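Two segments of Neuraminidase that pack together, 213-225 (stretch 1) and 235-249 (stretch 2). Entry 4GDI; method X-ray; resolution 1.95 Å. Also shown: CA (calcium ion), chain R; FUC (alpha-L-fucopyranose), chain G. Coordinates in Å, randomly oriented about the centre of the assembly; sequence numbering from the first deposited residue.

Stretch 1 213-225: GTNLWNDAKRPLL
Stretch 2, residues 235-249: IVEPCNGAPTDFPRG

The two stretches run antiparallel, with CA atoms of Ala220 and Asp245 4.9 Å apart, Lys221 and Pro243 4.4 Å, and Leu225 and Ile235 4.6 Å. Residues 213-214 and 235-236 end strands that begin earlier, and 224-225 starts one that continues; the rest is loop or turn.

Gly213 N donates to Pro223 O at 2.9 Å, where stretch 1 has folded back on itself. Asn215 (chi1 t) uses OD1 to accept from Trp217 N at 2.8 Å and Asn218 N at 3.0 Å. Asn215 O, Asp219 O and Asp245 OD2 each bind the calcium ion at 2.3 Å, so the metal joins both stretches. Water 4 also binds it, and donates to O of Pro247, which follows a cis peptide bond.

Asp219 (t) accepts from Lys221 N through OD1 at 2.7 Å. Asp219 OD2 lies 2.5 Å from Glu237 OE2, so close that one acid probably holds a proton. Ala220 (phi/psi -106/-7) accepts from Asp245 N through its O at 3.0 Å, and its CB packs 4.0 Å from Pro243 CB.

Lys221 (-83/161) has chi1 m and then an extended chain, t, t, t. Lys221 NZ donates to Pro238 O at 2.9 Å and Asn240 O at 3.0 Å.

Arg222 is m, t, t, chi4 -78°. Its CA-to-CB bond points away from stretch 2, but the side-chain end comes nearer. Asp245 OD1 lies over one guanidinium face, 3.7 Å from Arg222 NH2. This long salt bridge rests on charge alone, since no N-H points at the oxygen. Water 2 links Arg222 NH2 to Thr244 O; water 3 links Arg222 N to Thr244 OG1.

Leu224 (-123/144) and Val236 (-128/150) form a hydrogen-bonded antiparallel pair, side chains on one sheet face. Leu224 N to Val236 O and Val236 N to Leu224 O are both 2.8 Å. Leu225 (t, p) and Ile235 (m, t) form the next, non-hydrogen-bonded pair on the opposite face, with Leu225 CD1 3.9 Å from Ile235 CG1.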

ATOM      1  N   GLY A 213     -20.177  22.129  22.808  1.00 18.95           N
ATOM      2  CA  GLY A 213     -19.390  21.688  23.943  1.00 24.07           C
ATOM      3  C   GLY A 213     -20.052  20.584  24.750  1.00 31.53           C
ATOM      4  O   GLY A 213     -21.190  20.176  24.483  1.00 23.41           O
ATOM      5  N   THR A 214     -19.308  20.076  25.725  1.00 24.55           N
ATOM      6  CA  THR A 214     -19.838  19.136  26.704  1.00 20.95           C
ATOM      7  C   THR A 214     -19.531  19.722  28.073  1.00 24.42           C
ATOM      8  O   THR A 214     -18.378  20.019  28.381  1.00 23.39           O
ATOM      9  CB  THR A 214     -19.201  17.767  26.556  1.00 20.00           C
ATOM     10  OG1 THR A 214     -19.590  17.189  25.307  1.00 22.38           O
ATOM     11  CG2 THR A 214     -19.641  16.810  27.717  1.00 22.31           C
ATOM     12  N   ASN A 215     -20.569  19.950  28.869  1.00 23.24           N
ATOM     13  CA  ASN A 215     -20.395  20.483  30.215  1.00 21.35           C
ATOM     14  C   ASN A 215     -20.349  19.327  31.211  1.00 25.94           C
ATOM     15  O   ASN A 215     -21.360  18.688  31.467  1.00 27.44           O
ATOM     16  CB  ASN A 215     -21.534  21.450  30.569  1.00 20.51           C
ATOM     17  CG  ASN A 215     -21.315  22.169  31.894  1.00 25.17           C
ATOM     18  OD1 ASN A 215     -20.707  21.629  32.818  1.00 25.08           O
ATOM     19  ND2 ASN A 215     -21.817  23.389  31.989  1.00 26.86           N
ATOM     20  N   LEU A 216     -19.166  19.071  31.764  1.00 25.82           N
ATOM     21  CA  LEU A 216     -18.948  17.924  32.648  1.00 25.95           C
ATOM     22  C   LEU A 216     -19.229  18.262  34.115  1.00 28.40           C
ATOM     23  O   LEU A 216     -19.127  17.408  35.002  1.00 32.91           O
ATOM     24  CB  LEU A 216     -17.497  17.448  32.526  1.00 25.49           C
ATOM     25  CG  LEU A 216     -17.066  16.883  31.174  1.00 24.30           C
ATOM     26  CD1 LEU A 216     -15.607  16.410  31.243  1.00 27.91           C
ATOM     27  CD2 LEU A 216     -17.973  15.746  30.743  1.00 26.00           C
ATOM     28  N   TRP A 217     -19.587  19.515  34.353  1.00 27.91           N
ATOM     29  CA  TRP A 217     -19.716  20.052  35.697  1.00 30.58           C
ATOM     30  C   TRP A 217     -21.171  20.110  36.151  1.00 34.61           C
ATOM     31  O   TRP A 217     -21.578  19.367  37.048  1.00 31.13           O
ATOM     32  CB  TRP A 217     -19.108  21.450  35.727  1.00 33.86           C
ATOM     33  CG  TRP A 217     -19.320  22.186  36.990  1.00 37.05           C
ATOM     34  CD1 TRP A 217     -19.681  21.661  38.198  1.00 41.67           C
ATOM     35  CD2 TRP A 217     -19.189  23.596  37.186  1.00 31.09           C
ATOM     36  NE1 TRP A 217     -19.771  22.657  39.136  1.00 37.93           N
ATOM     37  CE2 TRP A 217     -19.479  23.857  38.541  1.00 35.15           C
ATOM     38  CE3 TRP A 217     -18.854  24.670  36.346  1.00 27.24           C
ATOM     39  CZ2 TRP A 217     -19.453  25.140  39.074  1.00 36.80           C
ATOM     40  CZ3 TRP A 217     -18.819  25.940  36.877  1.00 35.07           C
ATOM     41  CH2 TRP A 217     -19.119  26.169  38.232  1.00 34.71           C
ATOM     42  N   ASN A 218     -21.949  20.987  35.521  1.00 25.71           N
ATOM     43  CA  ASN A 218     -23.280  21.314  36.011  1.00 29.10           C
ATOM     44  C   ASN A 218     -24.331  21.515  34.922  1.00 33.95           C
ATOM     45  O   ASN A 218     -25.207  22.365  35.076  1.00 34.93           O
ATOM     46  CB  ASN A 218     -23.193  22.605  36.823  1.00 24.25           C
ATOM     47  CG  ASN A 218     -22.580  23.739  36.031  1.00 35.73           C
ATOM     48  OD1 ASN A 218     -22.303  23.595  34.831  1.00 28.82           O
ATOM     49  ND2 ASN A 218     -22.363  24.876  36.685  1.00 37.28           N
ATOM     50  N   ASP A 219     -24.261  20.762  33.826  1.00 26.55           N
ATOM     51  CA  ASP A 219     -25.270  20.913  32.775  1.00 25.99           C
ATOM     52  C   ASP A 219     -25.423  19.669  31.948  1.00 26.10           C
ATOM     53  O   ASP A 219     -24.441  19.042  31.546  1.00 31.21           O
ATOM     54  CB  ASP A 219     -24.949  22.105  31.855  1.00 25.54           C
ATOM     55  CG  ASP A 219     -26.164  22.609  31.072  1.00 32.56           C
ATOM     56  OD1 ASP A 219     -27.265  22.014  31.156  1.00 28.18           O
ATOM     57  OD2 ASP A 219     -26.014  23.617  30.343  1.00 30.47           O
ATOM     58  N   ALA A 220     -26.680  19.341  31.663  1.00 25.60           N
ATOM     59  CA  ALA A 220     -27.013  18.226  30.801  1.00 23.95           C
ATOM     60  C   ALA A 220     -27.486  18.739  29.438  1.00 23.23           C
ATOM     61  O   ALA A 220     -27.714  17.957  28.521  1.00 24.33           O
ATOM     62  CB  ALA A 220     -28.091  17.346  31.466  1.00 36.14           C
ATOM     63  N   LYS A 221     -27.647  20.051  29.310  1.00 23.96           N
ATOM     64  CA  LYS A 221     -27.750  20.640  27.982  1.00 22.65           C
ATOM     65  C   LYS A 221     -26.315  20.800  27.512  1.00 26.36           C
ATOM     66  O   LYS A 221     -25.386  20.778  28.328  1.00 26.86           O
ATOM     67  CB  LYS A 221     -28.460  21.997  28.015  1.00 25.28           C
ATOM     68  CG  LYS A 221     -29.981  21.909  27.903  1.00 27.22           C
ATOM     69  CD  LYS A 221     -30.626  23.263  28.175  1.00 26.33           C
ATOM     70  CE  LYS A 221     -32.148  23.183  28.052  1.00 32.76           C
ATOM     71  NZ  LYS A 221     -32.778  24.524  28.175  1.00 26.31           N
ATOM     72  N   ARG A 222     -26.123  20.947  26.208  1.00 22.76           N
ATOM     73  CA  ARG A 222     -24.780  21.207  25.681  1.00 18.97           C
ATOM     74  C   ARG A 222     -24.672  22.681  25.372  1.00 24.36           C
ATOM     75  O   ARG A 222     -25.486  23.209  24.627  1.00 22.97           O
ATOM     76  CB  ARG A 222     -24.533  20.392  24.418  1.00 26.38           C
ATOM     77  CG  ARG A 222     -24.641  18.902  24.636  1.00 26.69           C
ATOM     78  CD  ARG A 222     -24.339  18.152  23.359  1.00 26.47           C
ATOM     79  NE  ARG A 222     -24.355  16.706  23.531  1.00 27.06           N
ATOM     80  CZ  ARG A 222     -23.365  16.010  24.085  1.00 25.36           C
ATOM     81  NH1 ARG A 222     -22.295  16.635  24.547  1.00 22.74           N
ATOM     82  NH2 ARG A 222     -23.452  14.686  24.187  1.00 24.24           N
ATOM     83  N   PRO A 223     -23.690  23.359  25.976  1.00 23.95           N
ATOM     84  CA  PRO A 223     -23.441  24.759  25.624  1.00 23.93           C
ATOM     85  C   PRO A 223     -22.925  24.879  24.187  1.00 23.51           C
ATOM     86  O   PRO A 223     -22.275  23.964  23.659  1.00 25.27           O
ATOM     87  CB  PRO A 223     -22.357  25.187  26.614  1.00 26.27           C
ATOM     88  CG  PRO A 223     -21.632  23.921  26.943  1.00 28.10           C
ATOM     89  CD  PRO A 223     -22.663  22.816  26.886  1.00 21.30           C
ATOM     90  N   LEU A 224     -23.210  26.010  23.565  1.00 25.67           N
ATOM     91  CA  LEU A 224     -22.831  26.240  22.177  1.00 22.20           C
ATOM     92  C   LEU A 224     -21.972  27.466  22.027  1.00 23.32           C
ATOM     93  O   LEU A 224     -22.168  28.475  22.707  1.00 23.75           O
ATOM     94  CB  LEU A 224     -24.077  26.418  21.317  1.00 25.40           C
ATOM     95  CG  LEU A 224     -25.016  25.222  21.376  1.00 29.53           C
ATOM     96  CD1 LEU A 224     -26.312  25.538  20.672  1.00 32.69           C
ATOM     97  CD2 LEU A 224     -24.342  23.997  20.747  1.00 25.96           C
ATOM     98  N   LEU A 225     -21.022  27.388  21.107  1.00 22.63           N
ATOM     99  CA  LEU A 225     -20.138  28.510  20.867  1.00 21.46           C
ATOM    100  C   LEU A 225     -20.253  28.915  19.400  1.00 23.44           C
ATOM    101  O   LEU A 225     -20.270  28.064  18.518  1.00 19.62           O
ATOM    102  CB  LEU A 225     -18.704  28.124  21.219  1.00 23.62           C
ATOM    103  CG  LEU A 225     -17.586  29.082  20.813  1.00 21.99           C
ATOM    104  CD1 LEU A 225     -17.600  30.372  21.616  1.00 21.73           C
ATOM    105  CD2 LEU A 225     -16.239  28.359  20.942  1.00 27.79           C
ATOM    106  N   ILE A 235     -21.404  32.653  23.634  1.00 29.61           N
ATOM    107  CA  ILE A 235     -21.737  31.327  24.122  1.00 28.27           C
ATOM    108  C   ILE A 235     -23.236  31.320  24.380  1.00 28.24           C
ATOM    109  O   ILE A 235     -23.766  32.260  24.960  1.00 31.70           O
ATOM    110  CB  ILE A 235     -20.928  30.971  25.378  1.00 27.99           C
ATOM    111  CG1 ILE A 235     -19.457  30.800  24.990  1.00 24.54           C
ATOM    112  CG2 ILE A 235     -21.459  29.701  26.018  1.00 24.08           C
ATOM    113  CD1 ILE A 235     -18.523  30.624  26.162  1.00 30.51           C
ATOM    114  N   VAL A 236     -23.904  30.262  23.925  1.00 19.33           N
ATOM    115  CA  VAL A 236     -25.360  30.167  23.946  1.00 27.50           C
ATOM    116  C   VAL A 236     -25.837  28.858  24.603  1.00 26.04           C
ATOM    117  O   VAL A 236     -25.157  27.829  24.534  1.00 23.80           O
ATOM    118  CB  VAL A 236     -25.878  30.246  22.501  1.00 39.25           C
ATOM    119  CG1 VAL A 236     -27.225  29.598  22.365  1.00 58.43           C
ATOM    120  CG2 VAL A 236     -25.908  31.704  22.044  1.00 45.08           C
ATOM    121  N   GLU A 237     -27.006  28.909  25.231  1.00 23.53           N
ATOM    122  CA  GLU A 237     -27.638  27.738  25.843  1.00 22.02           C
ATOM    123  C   GLU A 237     -28.859  27.304  25.024  1.00 29.30           C
ATOM    124  O   GLU A 237     -29.673  28.138  24.629  1.00 29.80           O
ATOM    125  CB  GLU A 237     -28.087  28.078  27.273  1.00 28.58           C
ATOM    126  CG  GLU A 237     -28.606  26.877  28.043  1.00 23.40           C
ATOM    127  CD  GLU A 237     -27.505  25.952  28.526  1.00 31.41           C
ATOM    128  OE1 GLU A 237     -26.310  26.266  28.300  1.00 32.31           O
ATOM    129  OE2 GLU A 237     -27.844  24.913  29.145  1.00 30.73           O
ATOM    130  N   PRO A 238     -28.985  26.001  24.731  1.00 22.55           N
ATOM    131  CA  PRO A 238     -30.214  25.574  24.047  1.00 32.85           C
ATOM    132  C   PRO A 238     -31.463  25.970  24.842  1.00 33.12           C
ATOM    133  O   PRO A 238     -31.454  25.922  26.069  1.00 23.42           O
ATOM    134  CB  PRO A 238     -30.067  24.057  23.982  1.00 23.86           C
ATOM    135  CG  PRO A 238     -28.554  23.844  23.920  1.00 26.34           C
ATOM    136  CD  PRO A 238     -28.013  24.908  24.864  1.00 25.47           C
ATOM    137  N   CYS A 239     -32.512  26.389  24.150  1.00 24.71           N
ATOM    138  CA  CYS A 239     -33.685  26.921  24.829  1.00 31.88           C
ATOM    139  C   CYS A 239     -34.857  25.958  24.719  1.00 32.08           C
ATOM    140  O   CYS A 239     -35.991  26.321  25.015  1.00 29.54           O
ATOM    141  CB  CYS A 239     -34.048  28.304  24.261  1.00 30.38           C
ATOM    142  SG  CYS A 239     -32.764  29.552  24.518  1.00 34.49           S
ATOM    143  N   ASN A 240     -34.591  24.724  24.298  1.00 27.69           N
ATOM    144  CA  ASN A 240     -35.636  23.713  24.267  1.00 28.01           C
ATOM    145  C   ASN A 240     -35.717  23.061  25.642  1.00 29.65           C
ATOM    146  O   ASN A 240     -35.144  23.578  26.605  1.00 27.21           O
ATOM    147  CB  ASN A 240     -35.390  22.703  23.146  1.00 26.96           C
ATOM    148  CG  ASN A 240     -34.088  21.918  23.329  1.00 34.32           C
ATOM    149  OD1 ASN A 240     -33.179  22.349  24.044  1.00 32.87           O
ATOM    150  ND2 ASN A 240     -33.994  20.771  22.666  1.00 29.93           N
ATOM    151  N   GLY A 241     -36.434  21.945  25.746  1.00 34.06           N
ATOM    152  CA  GLY A 241     -36.599  21.270  27.025  1.00 30.77           C
ATOM    153  C   GLY A 241     -36.103  19.836  26.975  1.00 32.85           C
ATOM    154  O   GLY A 241     -36.448  19.028  27.827  1.00 37.12           O
ATOM    155  N   ALA A 242     -35.272  19.529  25.979  1.00 30.07           N
ATOM    156  CA  ALA A 242     -34.740  18.181  25.823  1.00 27.80           C
ATOM    157  C   ALA A 242     -33.216  18.210  25.877  1.00 34.60           C
ATOM    158  O   ALA A 242     -32.568  18.442  24.855  1.00 26.49           O
ATOM    159  CB  ALA A 242     -35.204  17.606  24.515  1.00 28.75           C
ATOM    160  N   PRO A 243     -32.635  17.996  27.068  1.00 33.24           N
ATOM    161  CA  PRO A 243     -31.172  17.949  27.215  1.00 35.61           C
ATOM    162  C   PRO A 243     -30.572  16.858  26.329  1.00 29.65           C
ATOM    163  O   PRO A 243     -31.269  15.884  26.085  1.00 24.85           O
ATOM    164  CB  PRO A 243     -30.981  17.616  28.700  1.00 31.46           C
ATOM    165  CG  PRO A 243     -32.256  18.032  29.349  1.00 34.87           C
ATOM    166  CD  PRO A 243     -33.318  17.758  28.347  1.00 37.65           C
ATOM    167  N   THR A 244     -29.333  17.005  25.841  1.00 24.58           N
ATOM    168  CA  THR A 244     -28.781  15.998  24.936  1.00 19.35           C
ATOM    169  C   THR A 244     -27.458  15.383  25.387  1.00 19.32           C
ATOM    170  O   THR A 244     -26.930  14.494  24.719  1.00 23.72           O
ATOM    171  CB  THR A 244     -28.599  16.531  23.485  1.00 29.88           C
ATOM    172  OG1 THR A 244     -27.635  17.595  23.460  1.00 25.24           O
ATOM    173  CG2 THR A 244     -29.915  17.013  22.922  1.00 27.78           C
ATOM    174  N   ASP A 245     -26.927  15.837  26.513  1.00 25.49           N
ATOM    175  CA  ASP A 245     -25.750  15.210  27.087  1.00 20.65           C
ATOM    176  C   ASP A 245     -26.145  13.810  27.593  1.00 26.42           C
ATOM    177  O   ASP A 245     -27.324  13.470  27.685  1.00 30.82           O
ATOM    178  CB  ASP A 245     -25.231  16.060  28.242  1.00 26.40           C
ATOM    179  CG  ASP A 245     -23.752  15.862  28.517  1.00 24.69           C
ATOM    180  OD1 ASP A 245     -23.099  15.024  27.847  1.00 24.21           O
ATOM    181  OD2 ASP A 245     -23.246  16.561  29.418  1.00 23.34           O
ATOM    182  N   PHE A 246     -25.147  12.984  27.869  1.00 24.95           N
ATOM    183  CA  PHE A 246     -25.355  11.780  28.650  1.00 25.04           C
ATOM    184  C   PHE A 246     -24.279  11.717  29.719  1.00 26.80           C
ATOM    185  O   PHE A 246     -23.093  11.762  29.400  1.00 27.99           O
ATOM    186  CB  PHE A 246     -25.327  10.516  27.806  1.00 26.79           C
ATOM    187  CG  PHE A 246     -25.795   9.304  28.566  1.00 29.70           C
ATOM    188  CD1 PHE A 246     -24.935   8.640  29.435  1.00 32.07           C
ATOM    189  CD2 PHE A 246     -27.107   8.871  28.463  1.00 31.55           C
ATOM    190  CE1 PHE A 246     -25.370   7.553  30.174  1.00 32.74           C
ATOM    191  CE2 PHE A 246     -27.551   7.775  29.199  1.00 31.83           C
ATOM    192  CZ  PHE A 246     -26.676   7.117  30.051  1.00 33.74           C
ATOM    193  N   PRO A 247     -24.689  11.591  30.997  1.00 31.73           N
ATOM    194  CA  PRO A 247     -26.077  11.372  31.437  1.00 34.91           C
ATOM    195  C   PRO A 247     -26.930  12.623  31.374  1.00 31.25           C
ATOM    196  O   PRO A 247     -26.425  13.716  31.081  1.00 29.22           O
ATOM    197  CB  PRO A 247     -25.912  10.938  32.900  1.00 34.93           C
ATOM    198  CG  PRO A 247     -24.684  11.625  33.353  1.00 34.75           C
ATOM    199  CD  PRO A 247     -23.768  11.712  32.142  1.00 29.32           C
ATOM    200  N   ARG A 248     -28.223  12.462  31.648  1.00 30.61           N
ATOM    201  CA  ARG A 248     -29.143  13.595  31.690  1.00 35.74           C
ATOM    202  C   ARG A 248     -30.398  13.205  32.448  1.00 42.22           C
ATOM    203  O   ARG A 248     -30.639  12.027  32.672  1.00 27.79           O
ATOM    204  CB  ARG A 248     -29.537  14.037  30.277  1.00 26.46           C
ATOM    205  CG  ARG A 248     -30.181  12.956  29.425  1.00 24.60           C
ATOM    206  CD  ARG A 248     -30.771  13.568  28.156  1.00 25.74           C
ATOM    207  NE  ARG A 248     -31.423  12.593  27.282  1.00 27.92           N
ATOM    208  CZ  ARG A 248     -30.796  11.716  26.501  1.00 31.08           C
ATOM    209  NH1 ARG A 248     -29.462  11.649  26.462  1.00 27.48           N
ATOM    210  NH2 ARG A 248     -31.520  10.892  25.752  1.00 31.02           N
ATOM    211  N   GLY A 249     -31.188  14.200  32.831  1.00 31.33           N
ATOM    212  CA  GLY A 249     -32.501  13.973  33.404  1.00 29.50           C
ATOM    213  C   GLY A 249     -33.549  13.884  32.312  1.00 37.70           C
ATOM    214  O   GLY A 249     -33.225  13.707  31.134  1.00 34.40           O
TER
HETATM  215 CA    CA R 509     -23.056  17.171  31.595  1.00 25.49          CA
HETATM  216  C1  FUC G   5     -23.418  33.938  31.009  1.00 40.39           C
HETATM  217  C2  FUC G   5     -24.014  34.369  29.676  1.00 45.40           C
HETATM  218  C3  FUC G   5     -22.881  34.525  28.670  1.00 43.50           C
HETATM  219  C4  FUC G   5     -22.186  33.177  28.551  1.00 38.52           C
HETATM  220  C5  FUC G   5     -21.666  32.738  29.920  1.00 39.30           C
HETATM  221  C6  FUC G   5     -21.022  31.353  29.843  1.00 23.40           C
HETATM  222  O2  FUC G   5     -24.665  35.602  29.858  1.00 49.57           O
HETATM  223  O3  FUC G   5     -23.372  34.934  27.417  1.00 35.14           O
HETATM  224  O4  FUC G   5     -23.126  32.235  28.081  1.00 30.23           O
HETATM  225  O5  FUC G   5     -22.735  32.708  30.851  1.00 42.04           O
HETATM  226  O   HOH W   1     -23.237  19.227  28.273  1.00 22.33           O
HETATM  227  O   HOH W   2     -25.300  13.826  22.319  1.00 23.97           O
HETATM  228  O   HOH W   3     -28.449  19.888  24.923  1.00 24.75           O
HETATM  229  O   HOH W   4     -24.809  15.564  32.057  1.00 26.33           O